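Nicotinate phosphoribosyltransferase (Vibrio cholerae, PDB 4HL7) probably catalyses the ATP-dependent formation of nicotinate ribonucleotide from nicotinate and 5-phosphoribosyl 1-diphosphate, a step in NAD biosynthesis. Local coordinates at residues A[16-21]-A[187-192]; A[22-27]-A[214-219]; A[181-186]-A[197-202]; A[353-358]-A[368-373]. All blocks are in the same frame, centred on the assembly; numbering follows the deposited sequence.

Contact 1: A[16-21]-A[187-192]; sequences LLDLDA and RRRFSS
Two irregular backbone segments face each other across a gap wide enough for side chains to fill, D18 and S192 making the closest approach with 8.8 Å between their CA atoms. Two acid–base pairs span it. R189 arrives on a chain extended from CG to NE and meets D18 end-on, NH1 bonding OD1 at 2.8 Å and NH2 bonding OD2 at 2.9 Å. Both oxygens are met on their syn sides, although NH2 stands above the carboxylate plane, and the two flat groups are tilted by 31°. S192 lays its CB over one face of this guanidinium. The second pair is less symmetrical. R187 is bent at its third torsion (chi3 55°), which swings the guanidinium back to D20; NH2 bonds OD2 at 2.7 Å, nearly in line with the C–O bond, and NE adds a weak bond to the same oxygen. Water 1 accepts from the R187 backbone N and NE and donates to D20 OD2, bridging the same pair. Outside partners complete the network: R189 NH1 also reaches Q195, R187 NH1 pairs with E132, and D18 OD1 receives N215. Short aspartates thus meet long arginines in a largely buried setting, where the opposite charges probably offset one another. The double grip fixes the rotation of D18 and R189, while R187, about 6 Å from a bound sulfate, is held beside a possible anion pocket.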
loop_
_atom_site.group_PDB
_atom_site.type_symbol
_atom_site.label_atom_id
_atom_site.label_comp_id
_atom_site.label_asym_id
_atom_site.label_seq_id
_atom_site.Cartn_x
_atom_site.Cartn_y
_atom_site.Cartn_z
ATOM N N LEU A 16 9.732 -3.733 13.967
ATOM C CA LEU A 16 8.521 -2.913 13.762
ATOM C C LEU A 16 8.764 -1.840 12.703
ATOM O O LEU A 16 7.884 -0.989 12.448
ATOM C CB LEU A 16 8.049 -2.269 15.091
ATOM C CG LEU A 16 7.269 -3.153 16.095
ATOM C CD1 LEU A 16 6.806 -2.320 17.286
ATOM C CD2 LEU A 16 6.079 -3.888 15.454
ATOM N N LEU A 17 9.955 -1.854 12.082
ATOM C CA LEU A 17 10.190 -1.031 10.868
ATOM C C LEU A 17 9.949 -1.831 9.554
ATOM O O LEU A 17 9.941 -1.252 8.430
ATOM C CB LEU A 17 11.659 -0.493 10.866
ATOM C CG LEU A 17 11.974 0.541 11.972
ATOM C CD1 LEU A 17 13.407 1.031 11.771
ATOM C CD2 LEU A 17 10.976 1.705 11.892
ATOM N N ASP A 18 9.742 -3.150 9.708
ATOM C CA ASP A 18 9.474 -4.038 8.573
ATOM C C ASP A 18 8.037 -3.914 8.104
ATOM O O ASP A 18 7.218 -4.858 8.289
ATOM C CB ASP A 18 9.764 -5.484 8.995
ATOM C CG ASP A 18 9.735 -6.467 7.835
ATOM O OD1 ASP A 18 9.695 -6.056 6.658
ATOM O OD2 ASP A 18 9.689 -7.671 8.110
ATOM N N LEU A 19 7.724 -2.760 7.520
ATOM C CA LEU A 19 6.393 -2.389 7.107
ATOM C C LEU A 19 6.499 -1.213 6.159
ATOM O O LEU A 19 7.618 -0.635 6.029
ATOM C CB LEU A 19 5.483 -2.030 8.330
ATOM C CG LEU A 19 6.081 -1.273 9.538
ATOM C CD1 LEU A 19 6.467 0.155 9.186
ATOM C CD2 LEU A 19 5.015 -1.273 10.656
ATOM N N ASP A 20 5.374 -0.831 5.518
ATOM C CA ASP A 20 5.431 0.360 4.610
ATOM C C ASP A 20 5.596 1.608 5.440
ATOM O O ASP A 20 4.843 1.832 6.382
ATOM C CB ASP A 20 4.154 0.446 3.780
ATOM C CG ASP A 20 4.098 -0.625 2.651
ATOM O OD1 ASP A 20 5.159 -1.212 2.279
ATOM O OD2 ASP A 20 2.978 -0.824 2.126
ATOM N N ALA A 21 6.532 2.471 5.032
ATOM C CA ALA A 21 6.901 3.638 5.783
ATOM C C ALA A 21 5.719 4.541 5.979
ATOM O O ALA A 21 5.616 5.212 7.033
ATOM C CB ALA A 21 7.991 4.376 5.015
ATOM N N ARG A 187 3.897 -5.889 1.499
ATOM C CA ARG A 187 2.587 -6.457 1.906
ATOM C C ARG A 187 2.257 -7.777 1.250
ATOM O O ARG A 187 1.545 -8.609 1.845
ATOM C CB ARG A 187 1.433 -5.474 1.671
ATOM C CG ARG A 187 1.180 -5.096 0.202
ATOM C CD ARG A 187 0.189 -3.943 0.115
ATOM N NE ARG A 187 0.629 -2.804 0.890
ATOM C CZ ARG A 187 -0.203 -2.012 1.569
ATOM N NH1 ARG A 187 -1.494 -2.279 1.543
ATOM N NH2 ARG A 187 0.272 -0.986 2.298
ATOM N N ARG A 188 2.812 -8.022 0.056
ATOM C CA ARG A 188 2.514 -9.356 -0.559
ATOM C C ARG A 188 3.756 -10.130 -0.943
ATOM O O ARG A 188 3.753 -10.917 -1.895
ATOM C CB ARG A 188 1.508 -9.261 -1.723
ATOM C CG ARG A 188 0.027 -9.184 -1.299
ATOM C CD ARG A 188 -0.812 -8.675 -2.492
ATOM N NE ARG A 188 -2.129 -8.117 -2.147
ATOM C CZ ARG A 188 -2.432 -6.809 -2.084
ATOM N NH1 ARG A 188 -1.498 -5.858 -2.275
ATOM N NH2 ARG A 188 -3.692 -6.443 -1.797
ATOM N N ARG A 189 4.807 -9.960 -0.158
ATOM C CA ARG A 189 6.045 -10.695 -0.455
ATOM C C ARG A 189 5.861 -12.189 -0.285
ATOM O O ARG A 189 5.047 -12.647 0.532
ATOM C CB ARG A 189 7.204 -10.240 0.424
ATOM C CG ARG A 189 6.996 -10.485 1.943
ATOM C CD ARG A 189 7.851 -9.493 2.687
ATOM N NE ARG A 189 7.739 -9.758 4.118
ATOM C CZ ARG A 189 8.237 -8.964 5.051
ATOM N NH1 ARG A 189 8.950 -7.883 4.695
ATOM N NH2 ARG A 189 8.087 -9.298 6.350
ATOM N N PHE A 190 6.654 -12.975 -1.015
ATOM C CA PHE A 190 6.647 -14.417 -0.810
ATOM C C PHE A 190 7.122 -14.727 0.646
ATOM O O PHE A 190 6.565 -15.607 1.317
ATOM C CB PHE A 190 7.614 -15.087 -1.801
ATOM C CG PHE A 190 7.664 -16.597 -1.682
ATOM C CD1 PHE A 190 6.765 -17.399 -2.412
ATOM C CD2 PHE A 190 8.627 -17.222 -0.903
ATOM C CE1 PHE A 190 6.799 -18.768 -2.290
ATOM C CE2 PHE A 190 8.668 -18.619 -0.786
ATOM C CZ PHE A 190 7.748 -19.385 -1.486
ATOM N N SER A 191 8.155 -13.987 1.097
ATOM C CA SER A 191 8.739 -14.139 2.411
ATOM C C SER A 191 9.618 -12.912 2.650
ATOM O O SER A 191 9.982 -12.228 1.700
ATOM C CB SER A 191 9.557 -15.447 2.523
ATOM O OG SER A 191 10.722 -15.371 1.700
ATOM N N SER A 192 9.930 -12.609 3.908
ATOM C CA SER A 192 10.843 -11.483 4.183
ATOM C C SER A 192 12.258 -11.756 3.591
ATOM O O SER A 192 12.949 -10.806 3.153
ATOM C CB SER A 192 10.890 -11.161 5.697
ATOM O OG SER A 192 11.314 -12.297 6.421
HETATM O O HOH W 1 3.821 -2.978 0.466
#

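Contact 2: A[22-27]-A[214-219]; sequences YKINMM and SNYHFA
I24 and N25 of helix 21-33 both meet the ring of Y216, on the first turn of helix 216-222. The polar part is a single hydrogen bond: Y216 OH donates to N25 OD1 at 2.8 Å, on a lone pair in the carbonyl plane, with a C=O to donor angle of 120°. The amide stands steeply to the ring, 72° from its plane. N25 has its CG opposite the carbonyl carbon (chi1 -60°), a torsion that carries OD1 toward the hydroxyl. Tyrosine suits the place because its hydroxyl sits at the far end of a rigid apolar ring and spans the gap between the helices. The apolar part belongs to I24: its CB lies near the ring plane at the edge, 4.0 Å from CE2 of Y216, while CD1, at the end of the longer branch, stands off that plane beside CD2. The neighbouring asparagine takes the tyrosine's polar end. A third interaction stays within the second segment: N215 is the N-cap of helix 216-222, its OD1 accepting from F218 N at 2.9 Å from above the amide plane. Around this pair, the backbones of A21 and S214 bond the start of helix 21-33 to the residue after strand 210-213. Y216 also packs on Y77 and L78 of helix 72-81, and F218 packs on helix 192-205, so helix 216-222 is wedged among three others.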
loop_
_atom_site.group_PDB
_atom_site.type_symbol
_atom_site.label_atom_id
_atom_site.label_comp_id
_atom_site.label_asym_id
_atom_site.label_seq_id
_atom_site.Cartn_x
_atom_site.Cartn_y
_atom_site.Cartn_z
ATOM N N TYR A 22 4.817 4.588 4.990
ATOM C CA TYR A 22 3.676 5.526 5.112
ATOM C C TYR A 22 2.739 5.163 6.299
ATOM O O TYR A 22 1.951 5.985 6.690
ATOM C CB TYR A 22 2.839 5.580 3.813
ATOM C CG TYR A 22 1.791 4.430 3.700
ATOM C CD1 TYR A 22 2.053 3.290 2.956
ATOM C CD2 TYR A 22 0.547 4.497 4.374
ATOM C CE1 TYR A 22 1.129 2.250 2.846
ATOM C CE2 TYR A 22 -0.379 3.450 4.292
ATOM C CZ TYR A 22 -0.082 2.320 3.529
ATOM O OH TYR A 22 -0.996 1.280 3.437
ATOM N N LYS A 23 2.830 3.926 6.835
ATOM C CA LYS A 23 2.012 3.538 7.967
ATOM C C LYS A 23 2.479 4.233 9.217
ATOM O O LYS A 23 1.651 4.771 9.990
ATOM C CB LYS A 23 2.001 1.986 8.142
ATOM C CG LYS A 23 1.356 1.319 6.942
ATOM C CD LYS A 23 0.029 0.627 7.233
ATOM C CE LYS A 23 -1.118 1.590 7.328
ATOM N NZ LYS A 23 -2.403 0.841 7.536
ATOM N N ILE A 24 3.786 4.271 9.421
ATOM C CA ILE A 24 4.353 5.034 10.540
ATOM C C ILE A 24 4.133 6.525 10.332
ATOM O O ILE A 24 3.813 7.289 11.280
ATOM C CB ILE A 24 5.870 4.705 10.748
ATOM C CG1 ILE A 24 5.978 3.335 11.469
ATOM C CG2 ILE A 24 6.570 5.778 11.629
ATOM C CD1 ILE A 24 7.429 2.891 11.758
ATOM N N ASN A 25 4.331 6.974 9.094
ATOM C CA ASN A 25 4.142 8.370 8.850
ATOM C C ASN A 25 2.696 8.814 9.132
ATOM O O ASN A 25 2.476 9.814 9.847
ATOM C CB ASN A 25 4.589 8.709 7.428
ATOM C CG ASN A 25 6.039 8.391 7.195
ATOM O OD1 ASN A 25 6.827 8.125 8.152
ATOM N ND2 ASN A 25 6.429 8.365 5.893
HETATM N N MSE A 26 1.709 8.057 8.628
HETATM C CA MSE A 26 0.326 8.360 8.866
HETATM C C MSE A 26 0.032 8.185 10.345
HETATM O O MSE A 26 -0.758 8.937 10.903
HETATM C CB MSE A 26 -0.531 7.428 8.000
HETATM C CG MSE A 26 -1.936 7.886 7.911
HETATM SE SE MSE A 26 -2.664 6.747 6.440
HETATM C CE MSE A 26 -1.671 6.582 5.157
HETATM N N MSE A 27 0.714 7.264 11.019
HETATM C CA MSE A 27 0.496 7.171 12.483
HETATM C C MSE A 27 0.845 8.467 13.189
HETATM O O MSE A 27 0.186 8.869 14.171
HETATM C CB MSE A 27 1.364 6.018 13.021
HETATM C CG MSE A 27 1.036 5.781 14.517
HETATM SE SE MSE A 27 2.237 4.309 15.078
HETATM C CE MSE A 27 1.882 4.124 16.995
ATOM N N SER A 214 9.561 1.331 -0.007
ATOM C CA SER A 214 8.627 1.730 1.036
ATOM C C SER A 214 8.936 1.083 2.393
ATOM O O SER A 214 8.408 1.525 3.391
ATOM C CB SER A 214 7.180 1.393 0.637
ATOM O OG SER A 214 7.100 -0.015 0.499
ATOM N N ASN A 215 9.795 0.051 2.425
ATOM C CA ASN A 215 10.046 -0.662 3.651
ATOM C C ASN A 215 11.147 0.043 4.506
ATOM O O ASN A 215 12.292 0.111 4.083
ATOM C CB ASN A 215 10.429 -2.103 3.295
ATOM C CG ASN A 215 10.518 -3.003 4.516
ATOM O OD1 ASN A 215 11.316 -2.765 5.414
ATOM N ND2 ASN A 215 9.654 -4.007 4.571
ATOM N N TYR A 216 10.788 0.526 5.708
ATOM C CA TYR A 216 11.770 1.242 6.562
ATOM C C TYR A 216 12.921 0.311 6.947
ATOM O O TYR A 216 14.136 0.704 6.936
ATOM C CB TYR A 216 11.089 1.774 7.857
ATOM C CG TYR A 216 10.635 3.231 7.772
ATOM C CD1 TYR A 216 11.449 4.191 7.181
ATOM C CD2 TYR A 216 9.401 3.633 8.310
ATOM C CE1 TYR A 216 11.052 5.546 7.111
ATOM C CE2 TYR A 216 8.980 4.972 8.260
ATOM C CZ TYR A 216 9.835 5.936 7.693
ATOM O OH TYR A 216 9.426 7.286 7.605
ATOM N N HIS A 217 12.577 -0.901 7.354
ATOM C CA HIS A 217 13.611 -1.865 7.793
ATOM C C HIS A 217 14.665 -2.134 6.748
ATOM O O HIS A 217 15.899 -2.155 7.045
ATOM C CB HIS A 217 12.956 -3.180 8.220
ATOM C CG HIS A 217 13.936 -4.197 8.751
ATOM N ND1 HIS A 217 14.223 -4.310 10.050
ATOM C CD2 HIS A 217 14.717 -5.141 8.095
ATOM C CE1 HIS A 217 15.131 -5.282 10.234
ATOM N NE2 HIS A 217 15.424 -5.801 9.047
ATOM N N PHE A 218 14.223 -2.332 5.516
ATOM C CA PHE A 218 15.144 -2.623 4.395
ATOM C C PHE A 218 15.759 -1.332 3.845
ATOM O O PHE A 218 16.867 -1.384 3.348
ATOM C CB PHE A 218 14.416 -3.442 3.289
ATOM C CG PHE A 218 14.154 -4.878 3.689
ATOM C CD1 PHE A 218 15.187 -5.666 4.227
ATOM C CD2 PHE A 218 12.861 -5.438 3.576
ATOM C CE1 PHE A 218 14.947 -6.973 4.687
ATOM C CE2 PHE A 218 12.631 -6.737 3.992
ATOM C CZ PHE A 218 13.656 -7.509 4.555
ATOM N N ALA A 219 15.080 -0.187 3.998
ATOM C CA ALA A 219 15.717 1.126 3.702
ATOM C C ALA A 219 16.959 1.287 4.599
ATOM O O ALA A 219 18.041 1.609 4.121
ATOM C CB ALA A 219 14.747 2.290 3.891
#

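Contact 3: A[181-186]-A[197-202]; sequences LTEMGT and DVLACL
E183 and L199 cross at about a right angle, the glutamate's hydrocarbon part lying against the branched end of the leucine. Methyl CD2 of L199 does most of the touching, 3.6 Å from E183 CG and 3.7 Å from E183 CB, while L199 CD1 faces the carboxylate with 3.9 Å to OE1 of E183. The glutamate is bent in mid-chain (chi2 -83°), which turns its polar end along the chain toward G185, although the carboxylate still lies against L199. There OE2 accepts from G185 N at 2.8 Å, approached from well above the carboxylate plane, and a glycine with no side chain lets the acid come this close. The carboxylate is buried yet well supplied: OE1 receives T213 OG1 and OE2 also receives Q195 NE2. One helix turn on from L199, L202 turns its CD2 methyl to CD2 of L181 at 4.2 Å, a plain leucine-to-leucine contact suited to the interior between strand and helix. L181 and E183, two apart on the strand, thus point to the same side, and L199 and L202, three apart on the helix, receive them in reverse order, L199 against E183 and L202 against L181. This is the packing of a beta-alpha-beta crossover: strand 181-183, helix 192-205 and strand 210-213, which runs parallel beside the first. It belongs to the alpha/beta, TIM-barrel-like part of the nicotinate phosphoribosyltransferase fold.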
loop_
_atom_site.group_PDB
_atom_site.type_symbol
_atom_site.label_atom_id
_atom_site.label_comp_id
_atom_site.label_asym_id
_atom_site.label_seq_id
_atom_site.Cartn_x
_atom_site.Cartn_y
_atom_site.Cartn_z
ATOM N N LEU A 181 12.429 3.164 -10.209
ATOM C CA LEU A 181 11.722 2.052 -9.565
ATOM C C LEU A 181 11.611 2.356 -8.063
ATOM O O LEU A 181 12.611 2.727 -7.417
ATOM C CB LEU A 181 12.522 0.734 -9.796
ATOM C CG LEU A 181 11.926 -0.563 -9.256
ATOM C CD1 LEU A 181 10.509 -0.758 -9.801
ATOM C CD2 LEU A 181 12.760 -1.770 -9.664
ATOM N N THR A 182 10.402 2.271 -7.520
ATOM C CA THR A 182 10.237 2.353 -6.071
ATOM C C THR A 182 9.738 0.989 -5.595
ATOM O O THR A 182 8.672 0.507 -6.031
ATOM C CB THR A 182 9.217 3.409 -5.682
ATOM O OG1 THR A 182 9.664 4.703 -6.156
ATOM C CG2 THR A 182 9.132 3.493 -4.151
ATOM N N GLU A 183 10.512 0.326 -4.765
ATOM C CA GLU A 183 10.091 -1.014 -4.365
ATOM C C GLU A 183 8.967 -0.928 -3.330
ATOM O O GLU A 183 9.086 -0.201 -2.375
ATOM C CB GLU A 183 11.306 -1.767 -3.829
ATOM C CG GLU A 183 11.035 -3.234 -3.591
ATOM C CD GLU A 183 10.360 -3.535 -2.216
ATOM O OE1 GLU A 183 10.473 -2.736 -1.244
ATOM O OE2 GLU A 183 9.684 -4.583 -2.131
HETATM N N MSE A 184 7.884 -1.689 -3.508
HETATM C CA MSE A 184 6.704 -1.546 -2.649
HETATM C C MSE A 184 6.126 -2.916 -2.453
HETATM O O MSE A 184 4.919 -3.069 -2.372
HETATM C CB MSE A 184 5.610 -0.605 -3.229
HETATM C CG MSE A 184 6.017 0.836 -3.250
HETATM SE SE MSE A 184 4.384 1.801 -3.932
HETATM C CE MSE A 184 5.354 3.440 -3.868
ATOM N N GLY A 185 6.960 -3.930 -2.390
ATOM C CA GLY A 185 6.427 -5.279 -2.273
ATOM C C GLY A 185 6.439 -5.917 -0.906
ATOM O O GLY A 185 6.489 -7.132 -0.794
ATOM N N THR A 186 6.400 -5.127 0.142
ATOM C CA THR A 186 6.364 -5.730 1.471
ATOM C C THR A 186 5.047 -6.531 1.756
ATOM O O THR A 186 5.074 -7.659 2.285
ATOM C CB THR A 186 6.483 -4.589 2.523
ATOM O OG1 THR A 186 7.774 -3.965 2.418
ATOM C CG2 THR A 186 6.255 -5.128 3.977
ATOM N N ASP A 197 16.475 -10.473 -0.389
ATOM C CA ASP A 197 17.377 -10.812 -1.504
ATOM C C ASP A 197 17.048 -10.004 -2.762
ATOM O O ASP A 197 17.938 -9.663 -3.549
ATOM C CB ASP A 197 17.236 -12.271 -1.856
ATOM C CG ASP A 197 17.888 -13.192 -0.834
ATOM O OD1 ASP A 197 18.663 -12.704 0.002
ATOM O OD2 ASP A 197 17.550 -14.391 -0.831
ATOM N N VAL A 198 15.754 -9.790 -2.997
ATOM C CA VAL A 198 15.300 -9.000 -4.121
ATOM C C VAL A 198 15.823 -7.578 -4.043
ATOM O O VAL A 198 16.367 -7.054 -5.028
ATOM C CB VAL A 198 13.749 -9.045 -4.269
ATOM C CG1 VAL A 198 13.260 -7.895 -5.156
ATOM C CG2 VAL A 198 13.357 -10.443 -4.790
ATOM N N LEU A 199 15.733 -6.977 -2.868
ATOM C CA LEU A 199 16.239 -5.630 -2.711
ATOM C C LEU A 199 17.787 -5.603 -2.865
ATOM O O LEU A 199 18.330 -4.712 -3.519
ATOM C CB LEU A 199 15.765 -5.005 -1.350
ATOM C CG LEU A 199 14.306 -4.510 -1.381
ATOM C CD1 LEU A 199 13.847 -4.212 0.030
ATOM C CD2 LEU A 199 14.298 -3.217 -2.170
ATOM N N ALA A 200 18.487 -6.575 -2.251
ATOM C CA ALA A 200 19.940 -6.704 -2.397
ATOM C C ALA A 200 20.332 -6.758 -3.881
ATOM O O ALA A 200 21.296 -6.118 -4.307
ATOM C CB ALA A 200 20.454 -7.944 -1.663
ATOM N N CYS A 201 19.577 -7.508 -4.677
ATOM C CA CYS A 201 19.904 -7.690 -6.081
ATOM C C CYS A 201 19.653 -6.389 -6.876
ATOM O O CYS A 201 20.493 -5.951 -7.673
ATOM C CB CYS A 201 19.079 -8.857 -6.609
ATOM S SG CYS A 201 19.105 -9.107 -8.403
ATOM N N LEU A 202 18.493 -5.752 -6.654
ATOM C CA LEU A 202 18.206 -4.454 -7.271
ATOM C C LEU A 202 19.292 -3.448 -6.967
ATOM O O LEU A 202 19.774 -2.748 -7.856
ATOM C CB LEU A 202 16.865 -3.920 -6.805
ATOM C CG LEU A 202 15.648 -4.747 -7.188
ATOM C CD1 LEU A 202 14.405 -4.181 -6.461
ATOM C CD2 LEU A 202 15.437 -4.890 -8.697
#

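Contact 4: A[353-358]-A[368-373]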
loop_
_atom_site.group_PDB
_atom_site.type_symbol
_atom_site.label_atom_id
_atom_site.label_comp_id
_atom_site.label_asym_id
_atom_site.label_seq_id
_atom_site.Cartn_x
_atom_site.Cartn_y
_atom_site.Cartn_z
ATOM N N LEU A 353 7.812 -7.737 -8.158
ATOM C CA LEU A 353 9.173 -7.821 -7.592
ATOM C C LEU A 353 9.351 -8.942 -6.555
ATOM O O LEU A 353 10.301 -9.735 -6.682
ATOM C CB LEU A 353 9.668 -6.471 -6.982
ATOM C CG LEU A 353 9.904 -5.319 -7.987
ATOM C CD1 LEU A 353 10.260 -4.033 -7.242
ATOM C CD2 LEU A 353 10.995 -5.711 -9.003
ATOM N N THR A 354 8.485 -8.952 -5.517
ATOM C CA THR A 354 8.712 -9.783 -4.303
ATOM C C THR A 354 7.900 -11.052 -4.219
ATOM O O THR A 354 8.009 -11.824 -3.227
ATOM C CB THR A 354 8.456 -8.949 -3.021
ATOM O OG1 THR A 354 7.088 -8.545 -2.977
ATOM C CG2 THR A 354 9.387 -7.738 -2.945
ATOM N N ASN A 355 7.099 -11.333 -5.249
ATOM C CA ASN A 355 6.321 -12.569 -5.233
ATOM C C ASN A 355 6.003 -13.060 -6.637
ATOM O O ASN A 355 4.839 -13.210 -7.013
ATOM C CB ASN A 355 5.018 -12.324 -4.454
ATOM C CG ASN A 355 4.455 -13.614 -3.863
ATOM O OD1 ASN A 355 4.814 -14.707 -4.268
ATOM N ND2 ASN A 355 3.567 -13.479 -2.915
ATOM N N ASP A 356 7.051 -13.348 -7.382
ATOM C CA ASP A 356 6.901 -13.771 -8.764
ATOM C C ASP A 356 7.823 -14.980 -8.975
ATOM O O ASP A 356 9.046 -14.870 -8.851
ATOM C CB ASP A 356 7.267 -12.623 -9.721
ATOM C CG ASP A 356 7.104 -13.043 -11.217
ATOM O OD1 ASP A 356 7.358 -12.222 -12.144
ATOM O OD2 ASP A 356 6.688 -14.206 -11.425
ATOM N N LEU A 357 7.226 -16.136 -9.274
ATOM C CA LEU A 357 8.007 -17.372 -9.506
ATOM C C LEU A 357 7.846 -17.806 -10.962
ATOM O O LEU A 357 8.139 -18.954 -11.326
ATOM C CB LEU A 357 7.542 -18.525 -8.578
ATOM C CG LEU A 357 7.730 -18.220 -7.083
ATOM C CD1 LEU A 357 7.341 -19.428 -6.239
ATOM C CD2 LEU A 357 9.193 -17.883 -6.877
ATOM N N ALA A 358 7.408 -16.860 -11.779
ATOM C CA ALA A 358 7.247 -17.090 -13.209
ATOM C C ALA A 358 6.407 -18.370 -13.460
ATOM O O ALA A 358 6.755 -19.188 -14.277
ATOM C CB ALA A 358 8.622 -17.171 -13.901
ATOM N N TYR A 368 2.204 -21.697 -9.627
ATOM C CA TYR A 368 2.260 -20.807 -8.485
ATOM C C TYR A 368 1.583 -19.497 -8.820
ATOM O O TYR A 368 1.831 -18.942 -9.880
ATOM C CB TYR A 368 3.702 -20.519 -8.092
ATOM C CG TYR A 368 3.738 -19.562 -6.947
ATOM C CD1 TYR A 368 3.444 -20.015 -5.640
ATOM C CD2 TYR A 368 3.993 -18.188 -7.150
ATOM C CE1 TYR A 368 3.416 -19.119 -4.560
ATOM C CE2 TYR A 368 3.957 -17.294 -6.074
ATOM C CZ TYR A 368 3.674 -17.770 -4.792
ATOM O OH TYR A 368 3.640 -16.890 -3.737
ATOM N N ARG A 369 0.763 -18.972 -7.895
ATOM C CA ARG A 369 0.256 -17.588 -7.955
ATOM C C ARG A 369 0.350 -17.036 -6.492
ATOM O O ARG A 369 0.218 -17.805 -5.550
ATOM C CB ARG A 369 -1.216 -17.553 -8.432
ATOM C CG ARG A 369 -1.396 -17.751 -9.964
ATOM C CD ARG A 369 -2.761 -18.352 -10.320
ATOM N N PRO A 370 0.597 -15.741 -6.329
ATOM C CA PRO A 370 0.568 -15.137 -4.977
ATOM C C PRO A 370 -0.793 -15.323 -4.330
ATOM O O PRO A 370 -1.793 -15.504 -5.045
ATOM C CB PRO A 370 0.785 -13.625 -5.251
ATOM C CG PRO A 370 1.508 -13.589 -6.549
ATOM C CD PRO A 370 1.007 -14.766 -7.364
ATOM N N LEU A 371 -0.843 -15.226 -2.991
ATOM C CA LEU A 371 -2.110 -15.302 -2.254
ATOM C C LEU A 371 -2.918 -14.064 -2.585
ATOM O O LEU A 371 -2.397 -12.955 -2.609
ATOM C CB LEU A 371 -1.851 -15.351 -0.744
ATOM C CG LEU A 371 -3.066 -15.545 0.190
ATOM C CD1 LEU A 371 -4.322 -15.996 -0.573
ATOM C CD2 LEU A 371 -2.726 -16.542 1.286
ATOM N N SER A 372 -4.200 -14.266 -2.790
ATOM C CA SER A 372 -5.145 -13.182 -3.075
ATOM C C SER A 372 -5.554 -12.639 -1.728
ATOM O O SER A 372 -6.140 -13.395 -0.898
ATOM C CB SER A 372 -6.391 -13.783 -3.745
ATOM O OG SER A 372 -6.044 -14.956 -4.486
ATOM N N ILE A 373 -5.234 -11.398 -1.466
ATOM C CA ILE A 373 -5.568 -10.818 -0.153
ATOM C C ILE A 373 -5.833 -9.335 -0.236
ATOM O O ILE A 373 -5.081 -8.561 -0.849
ATOM C CB ILE A 373 -4.522 -11.123 0.949
ATOM C CG1 ILE A 373 -4.925 -10.479 2.266
ATOM C CG2 ILE A 373 -3.135 -10.607 0.599
ATOM C CD1 ILE A 373 -4.124 -10.989 3.457
HETATM O O HOH W 2 1.641 -15.328 -1.409
HETATM O O HOH W 3 4.340 -16.834 -10.432
#
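The Y368 ring carries L357 over one face and the amide oxygen of N355 at its edge. L357 CD1 stands 3.7 Å from the ring centroid and 15° off the normal, a CH-pi contact displaced a little toward the rim. Water 3 lies in the ring plane at the edge, and W148 meets the ring edge-to-face. At the hydroxyl, Y368 OH donates to N355 OD1 in a short bond of 2.5 Å, on a lone pair in the carbonyl plane, and the amide is turned 35° from the ring. N355 places its CG roughly opposite its own backbone N (chi1 -155°), sending the amide across to the tyrosine. An asparagine serves well here because both ends of its amide are used: ND2 gives one proton to R188 O and bonds water 2, which also accepts from L371 N. P370 runs alongside N355 in the opposite sense, its ring close to the backbone, CG lying 3.4 Å from N355 O, while its CB approaches ND2 of N355 at 3.6 Å. Next to these, D356 forms an Asx turn, OD2 accepting from A358 N, that turns the chain through L357. Water 3 accepts from L357 N and weakly bridges to Y368 O. In the fold, N355 follows the short helix 351-354 of the barrel part, and P370 and L371 lead into strand 372-380 of the antiparallel sheet. Helix 131-147 lies alongside both, touching N355 through S140, Y368 through R143 and L371 through V139.

In the fold
From the N terminus, residues 16-21 and 22-27 run consecutively and return only after a long excursion through three strands of the antiparallel sheet and several helices. Contact 1 closes that excursion at 187-192, and contact 2 closes one slightly longer at 214-219; the two cross. Contact 3 joins 181-186 to 197-202, a short closure nested inside contact 2 that crosses contact 1. Contact 4 follows in series, closing only a nine-residue gap. Contacts 1 and 2 bind the N-terminal segment to the first beta-alpha-beta unit of the barrel, which contact 3 packs together internally. Contact 4 touches contacts 1 and 3 and joins the barrel's last strand–helix region to the residues leading into strand 372-380.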